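Local coordinates for protein citrate synthase (Metallosphaera sedula, PDB 6ABY) that probably catalyses the condensation of oxaloacetate with acetyl-CoA and water to give citrate and CoA in the tricarboxylic acid cycle, at residues B[15-20]-B[176-181]; B[69-74]-B[120-125]; B[171-176]-B[328-333]; B[260-265]-B[304-309]. All coordinates share one frame; numbering follows the deposited sequence. Where two conformers were deposited one is given.

Interaction 1 (B[15-20]-B[176-181]). With OAA (oxaloacetate ion), chain F.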
# COMPACT_ATOMS: atom_id res chain seq x y z
N THR B 15 -13.77 1.10 17.18
CA THR B 15 -13.86 2.42 16.53
C THR B 15 -15.05 3.18 17.12
O THR B 15 -16.05 2.53 17.46
CB THR B 15 -13.96 2.26 15.00
OG1 THR B 15 -13.97 3.56 14.38
CG2 THR B 15 -15.18 1.48 14.57
N SER B 16 -14.95 4.50 17.17
CA SER B 16 -16.10 5.39 17.43
C SER B 16 -16.36 6.29 16.21
O SER B 16 -17.07 7.30 16.34
CB SER B 16 -15.85 6.17 18.68
OG SER B 16 -14.60 6.80 18.57
N ILE B 17 -15.85 5.92 15.03
CA ILE B 17 -15.86 6.86 13.89
C ILE B 17 -17.18 6.65 13.17
O ILE B 17 -17.96 7.59 13.07
CB ILE B 17 -14.63 6.70 12.98
CG1 ILE B 17 -13.34 7.04 13.73
CG2 ILE B 17 -14.78 7.57 11.74
CD1 ILE B 17 -12.08 6.91 12.89
N THR B 18 -17.43 5.45 12.70
CA THR B 18 -18.55 5.19 11.78
C THR B 18 -19.30 3.99 12.29
O THR B 18 -18.65 2.99 12.65
CB THR B 18 -18.09 4.98 10.34
OG1 THR B 18 -17.52 6.18 9.86
CG2 THR B 18 -19.24 4.68 9.40
N TYR B 19 -20.62 4.04 12.19
CA TYR B 19 -21.49 2.91 12.54
C TYR B 19 -22.40 2.65 11.36
O TYR B 19 -23.17 3.60 10.91
CB TYR B 19 -22.24 3.15 13.86
CG TYR B 19 -23.13 1.97 14.18
CD1 TYR B 19 -22.58 0.72 14.42
CD2 TYR B 19 -24.51 2.07 14.09
CE1 TYR B 19 -23.37 -0.39 14.62
CE2 TYR B 19 -25.32 0.97 14.31
CZ TYR B 19 -24.75 -0.27 14.57
OH TYR B 19 -25.55 -1.35 14.77
N ILE B 20 -22.33 1.42 10.86
CA ILE B 20 -23.24 0.94 9.78
C ILE B 20 -24.31 0.05 10.40
O ILE B 20 -23.98 -0.92 11.05
CB ILE B 20 -22.50 0.22 8.65
CG1 ILE B 20 -21.29 1.00 8.11
CG2 ILE B 20 -23.49 -0.12 7.55
CD1 ILE B 20 -20.36 0.13 7.27
N HIS B 176 -19.14 9.82 0.89
CA HIS B 176 -18.02 8.89 0.61
C HIS B 176 -16.90 9.04 1.65
O HIS B 176 -15.91 8.32 1.55
CB HIS B 176 -17.49 9.09 -0.81
CG HIS B 176 -18.43 8.65 -1.89
ND1 HIS B 176 -19.43 9.47 -2.36
CD2 HIS B 176 -18.48 7.52 -2.62
CE1 HIS B 176 -20.08 8.84 -3.32
NE2 HIS B 176 -19.53 7.63 -3.48
N MET B 177 -17.06 9.90 2.66
CA MET B 177 -15.94 10.21 3.57
C MET B 177 -15.50 8.98 4.37
O MET B 177 -14.26 8.85 4.61
CB MET B 177 -16.28 11.37 4.51
CG MET B 177 -16.10 12.68 3.82
SD MET B 177 -16.52 14.10 4.86
CE MET B 177 -16.34 15.43 3.70
N ASP B 178 -16.43 8.17 4.89
CA ASP B 178 -16.04 6.96 5.65
C ASP B 178 -17.11 5.89 5.50
O ASP B 178 -18.34 6.21 5.35
CB ASP B 178 -15.73 7.17 7.15
CG ASP B 178 -14.91 6.00 7.71
OD1 ASP B 178 -13.83 5.71 7.10
OD2 ASP B 178 -15.38 5.31 8.67
N HIS B 179 -16.65 4.65 5.57
CA HIS B 179 -17.59 3.51 5.67
C HIS B 179 -16.98 2.39 6.52
O HIS B 179 -17.14 1.24 6.15
CB HIS B 179 -18.02 3.12 4.27
CG HIS B 179 -19.42 2.62 4.23
ND1 HIS B 179 -19.75 1.36 3.73
CD2 HIS B 179 -20.56 3.19 4.67
CE1 HIS B 179 -21.06 1.20 3.82
NE2 HIS B 179 -21.59 2.34 4.32
N GLU B 180 -16.37 2.75 7.65
CA GLU B 180 -15.91 1.80 8.69
C GLU B 180 -14.82 0.95 8.03
O GLU B 180 -13.91 1.53 7.30
CB GLU B 180 -17.14 1.09 9.30
CG GLU B 180 -16.98 0.70 10.77
CD GLU B 180 -18.20 0.08 11.48
OE1 GLU B 180 -19.35 0.23 10.97
OE2 GLU B 180 -18.01 -0.54 12.57
N MET B 181 -14.90 -0.37 8.19
CA MET B 181 -13.81 -1.30 7.80
C MET B 181 -14.09 -1.91 6.42
O MET B 181 -15.25 -2.29 6.11
CB MET B 181 -13.71 -2.41 8.85
CG MET B 181 -12.37 -3.07 8.86
SD MET B 181 -10.97 -1.95 8.80
CE MET B 181 -11.24 -0.95 10.26
O1 OAA F . -17.94 -2.65 1.66
O2 OAA F . -17.23 -0.81 2.75
O4 OAA F . -16.06 1.72 0.60
O5 OAA F . -17.96 2.70 0.72
O3 OAA F . -19.12 0.46 0.25
C1 OAA F . -17.47 -1.47 1.70
C2 OAA F . -17.19 -0.78 0.38
C3 OAA F . -17.91 0.52 0.37
C4 OAA F . -17.29 1.68 0.56
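T18 sets OG1 opposite its own carbonyl carbon (chi1 -65°) and D178 sets CG opposite its backbone N (chi1 -161°), which brings hydroxyl and carboxylate together: T18 OG1 donates to the anti lone pair of D178 OD2 over 2.6 Å. From above the carboxylate plane the same D178 OD2 accepts E180 N at 2.9 Å, closing an Asx turn, and H339 is a further partner. Aspartate suits because its short side chain lets OD2 turn back to E180 N. E180, extended beyond CG, passes T18, and E180 OE1 takes I20 N at 3.2 Å, the donor arriving nearly in line with the C-O bond. The branched I20 then lays CD1 over the H179 ring, 3.7 Å from the ring centroid and 10° off the normal, a CH-pi contact. At the ring edge, H179 ND1 makes a weak bond of 3.5 Å to oxaloacetate O2, while NE2 is held by Y256. With an alanine at H179, I20 CD1 would probably lose the face it rests on, and oxaloacetate O2 this weak donor. Covered on one face and bonded at both nitrogens, the imidazole probably turns little, consistent with ND1 staying directed at this carboxylate.

Interaction 2 (B[69-74]-B[120-125])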
# COMPACT_ATOMS: atom_id res chain seq x y z
N ALA B 69 -8.20 25.77 2.65
CA ALA B 69 -8.18 26.57 1.40
C ALA B 69 -6.74 27.00 1.07
O ALA B 69 -6.40 27.02 -0.10
CB ALA B 69 -9.14 27.74 1.49
N GLU B 70 -5.91 27.27 2.08
CA GLU B 70 -4.50 27.72 1.87
C GLU B 70 -3.57 26.51 1.66
O GLU B 70 -2.37 26.77 1.48
CB GLU B 70 -4.03 28.56 3.04
CG GLU B 70 -4.83 29.84 3.24
CD GLU B 70 -4.87 30.78 2.05
OE1 GLU B 70 -5.97 31.26 1.73
OE2 GLU B 70 -3.81 31.04 1.46
N GLU B 71 -4.06 25.27 1.70
CA GLU B 71 -3.24 24.05 1.42
C GLU B 71 -3.53 23.47 0.02
O GLU B 71 -2.96 22.42 -0.31
CB GLU B 71 -3.47 22.96 2.47
CG GLU B 71 -2.92 23.26 3.87
CD GLU B 71 -1.40 23.36 3.99
OE1 GLU B 71 -0.72 23.39 2.95
OE2 GLU B 71 -0.91 23.38 5.13
N ARG B 72 -4.38 24.12 -0.79
CA ARG B 72 -4.90 23.56 -2.08
C ARG B 72 -3.87 23.55 -3.22
O ARG B 72 -3.98 22.70 -4.16
CB ARG B 72 -6.13 24.35 -2.52
CG ARG B 72 -7.38 24.00 -1.72
CD ARG B 72 -8.58 24.71 -2.29
NE ARG B 72 -9.66 24.75 -1.35
CZ ARG B 72 -10.56 25.72 -1.26
NH1 ARG B 72 -10.51 26.76 -2.08
NH2 ARG B 72 -11.52 25.64 -0.36
N SER B 73 -2.91 24.46 -3.19
CA SER B 73 -1.85 24.54 -4.22
C SER B 73 -0.96 23.30 -4.19
O SER B 73 -0.75 22.79 -3.13
CB SER B 73 -1.04 25.78 -4.01
OG SER B 73 -1.91 26.88 -4.20
N ILE B 74 -0.41 22.90 -5.33
CA ILE B 74 0.50 21.72 -5.44
C ILE B 74 1.83 22.24 -5.98
O ILE B 74 1.81 23.22 -6.72
CB ILE B 74 -0.14 20.63 -6.32
CG1 ILE B 74 -0.60 21.19 -7.66
CG2 ILE B 74 -1.30 19.96 -5.58
CD1 ILE B 74 -0.89 20.14 -8.69
N THR B 120 -6.03 16.10 1.70
CA THR B 120 -7.46 16.40 1.43
C THR B 120 -7.58 17.65 0.54
O THR B 120 -8.37 17.62 -0.40
CB THR B 120 -8.23 16.59 2.75
OG1 THR B 120 -7.99 15.39 3.48
CG2 THR B 120 -9.71 16.83 2.53
N ALA B 121 -6.84 18.70 0.85
CA ALA B 121 -6.84 20.01 0.15
C ALA B 121 -6.31 19.86 -1.29
O ALA B 121 -6.93 20.44 -2.20
CB ALA B 121 -6.03 21.00 0.93
N LYS B 122 -5.24 19.07 -1.48
CA LYS B 122 -4.46 19.00 -2.75
C LYS B 122 -5.04 17.97 -3.73
O LYS B 122 -4.89 18.20 -4.95
CB LYS B 122 -3.00 18.67 -2.47
CG LYS B 122 -2.23 19.78 -1.78
CD LYS B 122 -0.79 19.46 -1.53
CE LYS B 122 -0.28 20.18 -0.30
NZ LYS B 122 -0.33 21.64 -0.50
N ILE B 123 -5.72 16.91 -3.27
CA ILE B 123 -6.20 15.86 -4.21
C ILE B 123 -7.17 16.43 -5.27
O ILE B 123 -7.08 16.06 -6.45
CB ILE B 123 -6.78 14.65 -3.47
CG1 ILE B 123 -5.65 13.90 -2.73
CG2 ILE B 123 -7.53 13.73 -4.44
CD1 ILE B 123 -6.13 12.76 -1.80
N PRO B 124 -8.17 17.28 -4.92
CA PRO B 124 -9.03 17.86 -5.95
C PRO B 124 -8.25 18.68 -7.00
O PRO B 124 -8.62 18.67 -8.18
CB PRO B 124 -10.03 18.71 -5.16
CG PRO B 124 -10.08 18.05 -3.80
CD PRO B 124 -8.65 17.58 -3.56
N THR B 125 -7.18 19.36 -6.57
CA THR B 125 -6.33 20.15 -7.48
C THR B 125 -5.71 19.19 -8.49
O THR B 125 -5.75 19.50 -9.71
CB THR B 125 -5.25 20.92 -6.71
OG1 THR B 125 -5.92 21.63 -5.68
CG2 THR B 125 -4.49 21.87 -7.59
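R72 and A121 bring their CA atoms within 4.6 Å where the loop after helix 58-69, leaving a type I beta turn from A69 to R72, lies against helix 112-134. So close an approach calls for a small residue, and A121 CB meets E71 CB at 3.6 Å. The K122 chain runs out to CE and folds back at the last torsion (chi4 -64°), so that K122 NZ donates to E71 O at 2.7 Å, from above the carbonyl plane, and to S73 O at 2.9 Å, almost straight on. Three residues on, T125 OG1 donates to R72 O over 2.7 Å. In this mostly helical fold, then, two side chains of one helix satisfy three successive carbonyls of an interhelical loop. E71 OE1 adds a long salt bridge to the ammonium group. A methionine in place of K122 is likely to leave E71 O and S73 O without this shared donor and the E71 carboxylate without this distant positive charge. I74 CG2 slides past K122 CB at 3.8 Å, and I74 CG1 meets T125 CG2 tip to tip at 3.9 Å. R72 passes its CG along A121 O before its NH2 bonds L146 O.

Interaction 3 (B[171-176]-B[328-333]). With OAA (oxaloacetate ion), chain F.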
# COMPACT_ATOMS: atom_id res chain seq x y z
N VAL B 171 -22.67 17.22 -1.00
CA VAL B 171 -23.38 16.06 -0.43
C VAL B 171 -22.70 14.77 -0.91
O VAL B 171 -22.48 13.87 -0.07
CB VAL B 171 -24.88 16.14 -0.74
CG1 VAL B 171 -25.58 14.81 -0.44
CG2 VAL B 171 -25.56 17.27 0.03
N SER B 172 -22.44 14.62 -2.20
CA SER B 172 -21.81 13.39 -2.76
C SER B 172 -20.48 13.07 -2.05
O SER B 172 -20.20 11.90 -1.82
CB SER B 172 -21.63 13.53 -4.24
OG SER B 172 -22.89 13.72 -4.86
N LEU B 173 -19.68 14.09 -1.75
CA LEU B 173 -18.37 13.94 -1.07
C LEU B 173 -18.61 13.50 0.37
O LEU B 173 -17.96 12.52 0.80
CB LEU B 173 -17.57 15.23 -1.16
CG LEU B 173 -17.10 15.60 -2.57
CD1 LEU B 173 -16.34 16.91 -2.54
CD2 LEU B 173 -16.28 14.50 -3.21
N MET B 174 -19.54 14.15 1.07
CA MET B 174 -19.84 13.81 2.49
C MET B 174 -20.20 12.32 2.54
O MET B 174 -19.68 11.64 3.45
CB MET B 174 -20.96 14.64 3.10
CG MET B 174 -20.54 16.09 3.41
SD MET B 174 -21.79 17.04 4.31
CE MET B 174 -22.93 17.43 2.98
N LEU B 175 -20.96 11.83 1.56
CA LEU B 175 -21.46 10.44 1.56
C LEU B 175 -20.32 9.43 1.42
O LEU B 175 -20.58 8.27 1.78
CB LEU B 175 -22.46 10.25 0.42
CG LEU B 175 -23.79 10.99 0.59
CD1 LEU B 175 -24.67 10.75 -0.61
CD2 LEU B 175 -24.50 10.63 1.88
N HIS B 176 -19.14 9.82 0.89
CA HIS B 176 -18.02 8.89 0.61
C HIS B 176 -16.90 9.04 1.65
O HIS B 176 -15.91 8.32 1.55
CB HIS B 176 -17.49 9.09 -0.81
CG HIS B 176 -18.43 8.65 -1.89
ND1 HIS B 176 -19.43 9.47 -2.36
CD2 HIS B 176 -18.48 7.52 -2.62
CE1 HIS B 176 -20.08 8.84 -3.32
NE2 HIS B 176 -19.53 7.63 -3.48
N PHE B 328 -13.73 9.52 -5.35
CA PHE B 328 -13.98 8.67 -4.17
C PHE B 328 -12.81 8.83 -3.20
O PHE B 328 -13.01 9.12 -2.02
CB PHE B 328 -14.31 7.26 -4.66
CG PHE B 328 -14.79 6.27 -3.62
CD1 PHE B 328 -15.79 5.36 -3.92
CD2 PHE B 328 -14.23 6.23 -2.36
CE1 PHE B 328 -16.20 4.42 -2.97
CE2 PHE B 328 -14.64 5.29 -1.42
CZ PHE B 328 -15.61 4.37 -1.73
N ALA B 329 -11.57 8.70 -3.67
CA ALA B 329 -10.40 8.82 -2.78
C ALA B 329 -10.36 10.23 -2.16
O ALA B 329 -9.93 10.37 -0.99
CB ALA B 329 -9.13 8.47 -3.50
N SER B 330 -10.76 11.28 -2.89
CA SER B 330 -10.67 12.68 -2.39
C SER B 330 -11.50 12.84 -1.09
O SER B 330 -11.14 13.67 -0.26
CB SER B 330 -11.09 13.70 -3.42
OG SER B 330 -12.49 13.70 -3.66
N ALA B 331 -12.60 12.10 -0.97
CA ALA B 331 -13.49 12.04 0.21
C ALA B 331 -12.99 11.02 1.22
O ALA B 331 -12.89 11.37 2.43
CB ALA B 331 -14.88 11.69 -0.18
N ARG B 332 -12.72 9.80 0.77
CA ARG B 332 -12.44 8.68 1.69
C ARG B 332 -11.11 8.89 2.44
O ARG B 332 -10.94 8.27 3.51
CB ARG B 332 -12.43 7.34 0.94
CG ARG B 332 -12.29 6.13 1.84
CD ARG B 332 -13.32 6.05 2.97
NE ARG B 332 -14.70 6.01 2.48
CZ ARG B 332 -15.30 4.91 2.02
NH1 ARG B 332 -14.65 3.76 1.93
NH2 ARG B 332 -16.53 4.98 1.56
N VAL B 333 -10.19 9.69 1.91
CA VAL B 333 -8.90 10.02 2.58
C VAL B 333 -9.16 10.55 4.00
O VAL B 333 -8.33 10.32 4.90
CB VAL B 333 -8.03 10.99 1.77
CG1 VAL B 333 -8.65 12.38 1.59
CG2 VAL B 333 -6.66 11.12 2.39
O1 OAA F . -17.94 -2.65 1.66
O2 OAA F . -17.23 -0.81 2.75
O4 OAA F . -16.06 1.72 0.60
O5 OAA F . -17.96 2.70 0.72
O3 OAA F . -19.12 0.46 0.25
C1 OAA F . -17.47 -1.47 1.70
C2 OAA F . -17.19 -0.78 0.38
C3 OAA F . -17.91 0.52 0.37
C4 OAA F . -17.29 1.68 0.56
O HOH W 1 -19.07 6.29 2.75
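R332 wraps its side chain round the backbone carbonyl of H176 on its way to oxaloacetate. R332 CB already lies 3.7 Å from H176 O, and turns at chi2 (54°) and chi3 (59°) curl the chain, keeping CD beside that same oxygen. R332 NE then donates to H176 O over 2.8 Å, from above the carbonyl plane. F328, one turn earlier in the same helix, covers one face of the guanidinium, its CE2 3.4 Å above the centre. At the tip, R332 NH1 reaches oxaloacetate O4 and R332 NH2 reaches O5, each at 2.8 Å and nearly straight, so both oxygens of one carboxylate are gripped. A water held by L175 O also makes a weak bond to R332 NH2. Arginine fits here because its several N-H groups serve backbone and ligand together. H176 ND1 donates to S172 O at 2.6 Å, which fixes the ring's rotation, and the edge at CD2 points into the face of F328 in a T-shaped pair with planes at 66°. A331 is small enough to let its CB touch H176 CB. Helix 324-343 thus supplies R332 to the oxaloacetate-binding site of citrate synthase, with the H176 carbonyl as a second-shell support.

Interaction 4 (B[260-265]-B[304-309]). With OAA (oxaloacetate ion), chain F.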
# COMPACT_ATOMS: atom_id res chain seq x y z
N ASP B 260 -29.05 1.24 0.16
CA ASP B 260 -27.88 1.91 0.78
C ASP B 260 -28.35 3.34 1.10
O ASP B 260 -28.84 4.02 0.21
CB ASP B 260 -26.70 1.82 -0.19
CG ASP B 260 -25.38 2.43 0.24
OD1 ASP B 260 -25.38 3.36 1.10
OD2 ASP B 260 -24.36 2.03 -0.34
N PRO B 261 -28.22 3.84 2.36
CA PRO B 261 -28.71 5.18 2.70
C PRO B 261 -28.00 6.25 1.85
O PRO B 261 -28.62 7.24 1.49
CB PRO B 261 -28.39 5.33 4.20
CG PRO B 261 -27.24 4.35 4.44
CD PRO B 261 -27.49 3.21 3.47
N ARG B 262 -26.77 5.97 1.43
CA ARG B 262 -26.00 6.87 0.53
C ARG B 262 -26.66 6.89 -0.84
O ARG B 262 -26.67 7.98 -1.42
CB ARG B 262 -24.53 6.47 0.47
CG ARG B 262 -23.86 6.42 1.84
CD ARG B 262 -22.51 5.73 1.77
NE ARG B 262 -22.66 4.34 1.32
CZ ARG B 262 -21.63 3.54 1.05
NH1 ARG B 262 -21.87 2.29 0.66
NH2 ARG B 262 -20.38 3.96 1.24
N ALA B 263 -27.13 5.74 -1.37
CA ALA B 263 -27.80 5.67 -2.70
C ALA B 263 -29.11 6.48 -2.64
O ALA B 263 -29.43 7.19 -3.59
CB ALA B 263 -28.06 4.25 -3.09
N LYS B 264 -29.80 6.39 -1.52
CA LYS B 264 -31.10 7.04 -1.29
C LYS B 264 -30.90 8.56 -1.36
O LYS B 264 -31.67 9.28 -2.04
CB LYS B 264 -31.63 6.57 0.07
CG LYS B 264 -33.11 6.79 0.28
CD LYS B 264 -33.57 6.61 1.71
CE LYS B 264 -34.00 5.19 2.04
NZ LYS B 264 -34.74 5.13 3.32
N ILE B 265 -29.88 9.03 -0.67
CA ILE B 265 -29.57 10.49 -0.57
C ILE B 265 -29.10 10.98 -1.94
O ILE B 265 -29.67 11.98 -2.44
CB ILE B 265 -28.60 10.76 0.58
CG1 ILE B 265 -29.27 10.45 1.92
CG2 ILE B 265 -28.08 12.19 0.47
CD1 ILE B 265 -28.32 10.25 3.10
N PRO B 304 -29.84 -1.31 -4.66
CA PRO B 304 -28.90 -0.30 -5.15
C PRO B 304 -27.89 0.04 -4.05
O PRO B 304 -28.28 0.17 -2.89
CB PRO B 304 -29.79 0.91 -5.47
CG PRO B 304 -31.14 0.28 -5.76
CD PRO B 304 -31.24 -0.88 -4.80
N ASN B 305 -26.62 0.02 -4.39
CA ASN B 305 -25.56 0.55 -3.51
C ASN B 305 -25.21 1.96 -4.01
O ASN B 305 -25.79 2.40 -5.04
CB ASN B 305 -24.38 -0.42 -3.43
CG ASN B 305 -23.79 -0.66 -4.79
OD1 ASN B 305 -23.50 0.30 -5.50
ND2 ASN B 305 -23.64 -1.93 -5.17
N VAL B 306 -24.28 2.62 -3.34
CA VAL B 306 -23.90 4.04 -3.56
C VAL B 306 -23.44 4.21 -5.01
O VAL B 306 -23.66 5.29 -5.58
CB VAL B 306 -22.80 4.49 -2.56
CG1 VAL B 306 -21.51 3.69 -2.69
CG2 VAL B 306 -22.49 5.97 -2.71
N ASP B 307 -22.80 3.20 -5.60
CA ASP B 307 -22.22 3.32 -6.96
C ASP B 307 -23.31 3.22 -8.05
O ASP B 307 -22.99 3.52 -9.20
CB ASP B 307 -21.04 2.40 -7.22
CG ASP B 307 -21.24 0.92 -6.92
OD1 ASP B 307 -21.76 0.20 -7.80
OD2 ASP B 307 -20.82 0.49 -5.83
N PHE B 308 -24.56 2.90 -7.72
CA PHE B 308 -25.67 2.91 -8.72
C PHE B 308 -25.87 4.33 -9.27
O PHE B 308 -26.02 4.51 -10.52
CB PHE B 308 -26.98 2.37 -8.12
CG PHE B 308 -28.02 2.06 -9.17
CD1 PHE B 308 -27.96 0.89 -9.91
CD2 PHE B 308 -29.04 2.95 -9.45
CE1 PHE B 308 -28.89 0.62 -10.91
CE2 PHE B 308 -29.99 2.67 -10.43
CZ PHE B 308 -29.92 1.51 -11.16
N TYR B 309 -25.89 5.32 -8.38
CA TYR B 309 -26.13 6.75 -8.71
C TYR B 309 -24.84 7.60 -8.68
O TYR B 309 -24.80 8.59 -9.39
CB TYR B 309 -27.22 7.33 -7.81
CG TYR B 309 -28.61 6.86 -8.19
CD1 TYR B 309 -29.17 7.25 -9.40
CD2 TYR B 309 -29.32 6.00 -7.39
CE1 TYR B 309 -30.44 6.82 -9.78
CE2 TYR B 309 -30.59 5.56 -7.75
CZ TYR B 309 -31.15 5.96 -8.95
OH TYR B 309 -32.38 5.50 -9.33
O1 OAA F . -17.94 -2.65 1.66
O2 OAA F . -17.23 -0.81 2.75
O4 OAA F . -16.06 1.72 0.60
O5 OAA F . -17.96 2.70 0.72
O3 OAA F . -19.12 0.46 0.25
C1 OAA F . -17.47 -1.47 1.70
C2 OAA F . -17.19 -0.78 0.38
C3 OAA F . -17.91 0.52 0.37
C4 OAA F . -17.29 1.68 0.56
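Polar bonds between D260 and the 304-306 backbone join the two segments, though each is weak. V306 N reaches D260 OD2 at 3.1 Å with a bent geometry, and D260 N reaches P304 O at 3.3 Å in a much straighter line.

Charge pairing is far stronger inside 260-265. R262 grips the carboxylate of D260 side-on: R262 NE donates to D260 OD1 at 2.9 Å on its syn lone pair, and R262 NH1 to D260 OD2 at 2.7 Å on the syn side. D260 OD1 also accepts R262 N, so this aspartate is the N-cap of helix 261-269 as well as the salt-bridge partner, two duties its short side chain suits.

Van der Waals contacts fill in around these groups. V306 holds CG1 between its backbone N and carbonyl carbon (chi1 61°), which places that methyl over one face of the R262 guanidinium, 3.6 Å from NH1. V306 comes just before D307, predicted to be an active-site residue, so the contact sets an oxaloacetate-binding arginine beside the segment carrying it. A263, with a single methyl, lets the backbones close up: A263 CB rests 3.5 Å from N305 O.

R262 also bonds the ligand: R262 NH2 donates to oxaloacetate O5 at 2.8 Å, and R262 NH1 makes a weak bond to the keto oxygen O3 at 3.3 Å.

With one edge taken by D260 and a methyl on one face, the guanidinium is probably held in one plane as it meets the substrate; oxaloacetate O5 is shared by R262 NH2 and R332 NH2, and the D260 carboxylate would probably stabilise the arginine's charge.

Overall arrangement
From the N terminus, 15-20 closes a long loop by meeting 176-181, tying the small N-terminal antiparallel sheet to the loop after helix 163-174. Interaction 2 is nested inside that loop, joining the 69-74 loop to helix 112-134, away from the annotated sites. Interaction 3 alternates with interaction 1 along the chain and shares H176 with it, bringing 171-176, on helix 163-174 and just past it, to helix 324-343. Nested within interaction 3, interaction 4 links the starts of helices 261-269 and 307-316. Interactions 1, 3 and 4 all meet the same oxaloacetate, whereas interaction 2 touches interaction 3 through I123 and S330 and stays about 17 Å from interaction 4 at the nearest atoms.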